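PDB 4XE7: uncharacterized protein from Bacillus thuringiensis serovar kurstaki, which is a bacterial actin-like protein of the ParM type that probably polymerises into cytoskeletal filaments that segregate plasmid DNA. Local coordinates for residues L207-D212 / E222-E227. Numbering follows the deposited sequence.
Sequences LAILFD and EGMDAE
Leu210 and Met224 mark the nearest approach of the two backbones, their CA atoms 6.5 Å apart. Leu210 is the last helical residue of 205-210. Phe211 then leaves helical geometry and starts strand 211-214, although its N still bonds to Leu207 O at 2.8 Å. Residues 222-227 are a loop without regular structure, largely extended from Met224 on.

Leu210 carries most of the contact. Its CG lies anti to the carbonyl carbon, which brings the methyls against the loop. Leu210 CD2 sits 3.5 Å from Met224 O and 3.6 Å from Met224 CE. The same methyl meets Ala226 CB at 3.7 Å, and Leu210 CD1 also reaches that CB, at 3.9 Å. Leu210 CD2 bridges Met224 and Ala226, whose first side-chain bonds both point toward the 207-212 segment.

The antiparallel hairpin 211-214/217-220 starts within the first segment and returns the chain to the loop. Leu210 and Val221 share a backbone hydrogen bond just beyond it. In this actin-like fold the loop then leads into strand 232-237 of a five-stranded mixed sheet.

Met224 is buried. Its CG is anti to the backbone N (chi1 -170°), and a bend at chi3 (100°) brings CE to within 3.9 Å of Leu210 CG. Met224 SD makes a looser contact with Ile209 CG2, at 4.5 Å. Ile209 and Met224 both touch Ile368 of strand 366-370, while Ile209 also packs on Phe402 of helix 402-418.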
loop_
_atom_site.group_PDB
_atom_site.type_symbol
_atom_site.label_atom_id
_atom_site.label_comp_id
_atom_site.label_asym_id
_atom_site.label_seq_id
_atom_site.Cartn_x
_atom_site.Cartn_y
_atom_site.Cartn_z
ATOM N N LEU A 207 10.480 10.852 3.519
ATOM C CA LEU A 207 9.838 11.945 2.791
ATOM C C LEU A 207 8.315 11.955 2.992
ATOM O O LEU A 207 7.722 13.020 3.169
ATOM C CB LEU A 207 10.167 11.866 1.298
ATOM C CG LEU A 207 11.521 12.448 0.923
ATOM C CD1 LEU A 207 11.862 12.141 -0.534
ATOM C CD2 LEU A 207 11.507 13.943 1.187
ATOM N N ALA A 208 7.699 10.773 2.979
ATOM C CA ALA A 208 6.238 10.675 3.052
ATOM C C ALA A 208 5.740 10.917 4.468
ATOM O O ALA A 208 4.563 11.195 4.677
ATOM C CB ALA A 208 5.756 9.330 2.557
ATOM N N ILE A 209 6.637 10.806 5.440
ATOM C CA ILE A 209 6.285 11.152 6.809
ATOM C C ILE A 209 6.399 12.659 6.999
ATOM O O ILE A 209 5.547 13.282 7.643
ATOM C CB ILE A 209 7.165 10.381 7.799
ATOM C CG1 ILE A 209 6.741 8.908 7.769
ATOM C CG2 ILE A 209 7.051 10.964 9.203
ATOM C CD1 ILE A 209 7.804 7.944 8.223
ATOM N N LEU A 210 7.422 13.249 6.390
ATOM C CA LEU A 210 7.676 14.683 6.543
ATOM C C LEU A 210 6.795 15.567 5.669
ATOM O O LEU A 210 6.464 16.679 6.064
ATOM C CB LEU A 210 9.135 15.001 6.225
ATOM C CG LEU A 210 10.233 14.487 7.155
ATOM C CD1 LEU A 210 11.566 14.758 6.488
ATOM C CD2 LEU A 210 10.159 15.180 8.498
ATOM N N PHE A 211 6.440 15.098 4.471
ATOM C CA PHE A 211 5.725 15.963 3.527
ATOM C C PHE A 211 4.456 15.334 2.971
ATOM O O PHE A 211 4.324 14.105 2.904
ATOM C CB PHE A 211 6.662 16.365 2.381
ATOM C CG PHE A 211 7.874 17.131 2.843
ATOM C CD1 PHE A 211 7.806 18.497 3.063
ATOM C CD2 PHE A 211 9.075 16.485 3.074
ATOM C CE1 PHE A 211 8.919 19.208 3.497
ATOM C CE2 PHE A 211 10.196 17.196 3.510
ATOM C CZ PHE A 211 10.112 18.554 3.723
ATOM N N ASP A 212 3.514 16.190 2.592
ATOM C CA ASP A 212 2.296 15.768 1.898
ATOM C C ASP A 212 2.126 16.705 0.688
ATOM O O ASP A 212 2.792 17.742 0.613
ATOM C CB ASP A 212 1.088 15.819 2.851
ATOM C CG ASP A 212 -0.150 15.110 2.306
ATOM O OD1 ASP A 212 -0.080 14.477 1.235
ATOM O OD2 ASP A 212 -1.209 15.167 2.981
ATOM N N GLU A 222 3.073 18.144 10.217
ATOM C CA GLU A 222 3.518 18.376 11.583
ATOM C C GLU A 222 3.664 17.040 12.288
ATOM O O GLU A 222 2.793 16.179 12.181
ATOM C CB GLU A 222 2.544 19.287 12.333
ATOM C CG GLU A 222 3.230 20.456 13.012
ATOM C CD GLU A 222 3.915 21.378 12.019
ATOM O OE1 GLU A 222 3.226 22.245 11.439
ATOM O OE2 GLU A 222 5.139 21.223 11.804
ATOM N N GLY A 223 4.781 16.856 12.984
ATOM C CA GLY A 223 5.024 15.610 13.683
ATOM C C GLY A 223 6.491 15.308 13.903
ATOM O O GLY A 223 6.901 14.975 15.012
ATOM N N MET A 224 7.288 15.421 12.849
ATOM C CA MET A 224 8.708 15.129 12.970
ATOM C C MET A 224 9.565 16.320 12.582
ATOM O O MET A 224 9.423 16.872 11.486
ATOM C CB MET A 224 9.080 13.920 12.111
ATOM C CG MET A 224 10.486 13.398 12.361
ATOM S SD MET A 224 10.797 11.829 11.527
ATOM C CE MET A 224 11.713 12.365 10.083
ATOM N N ASP A 225 10.461 16.708 13.486
ATOM C CA ASP A 225 11.392 17.797 13.224
ATOM C C ASP A 225 12.737 17.226 12.790
ATOM O O ASP A 225 13.571 16.863 13.624
ATOM C CB ASP A 225 11.550 18.686 14.455
ATOM C CG ASP A 225 10.269 19.415 14.814
ATOM O OD1 ASP A 225 9.999 19.583 16.023
ATOM O OD2 ASP A 225 9.529 19.812 13.886
ATOM N N ALA A 226 12.930 17.156 11.476
ATOM C CA ALA A 226 14.053 16.444 10.883
ATOM C C ALA A 226 15.316 17.284 10.810
ATOM O O ALA A 226 15.293 18.420 10.336
ATOM C CB ALA A 226 13.682 15.956 9.486
ATOM N N GLU A 227 16.418 16.715 11.286
ATOM C CA GLU A 227 17.741 17.279 11.037
ATOM C C GLU A 227 18.463 16.363 10.061
ATOM O O GLU A 227 18.363 15.137 10.156
ATOM C CB GLU A 227 18.548 17.434 12.326
ATOM C CG GLU A 227 18.178 18.654 13.164
ATOM C CD GLU A 227 16.802 18.543 13.793
ATOM O OE1 GLU A 227 16.518 17.509 14.438
ATOM O OE2 GLU A 227 16.004 19.491 13.642
#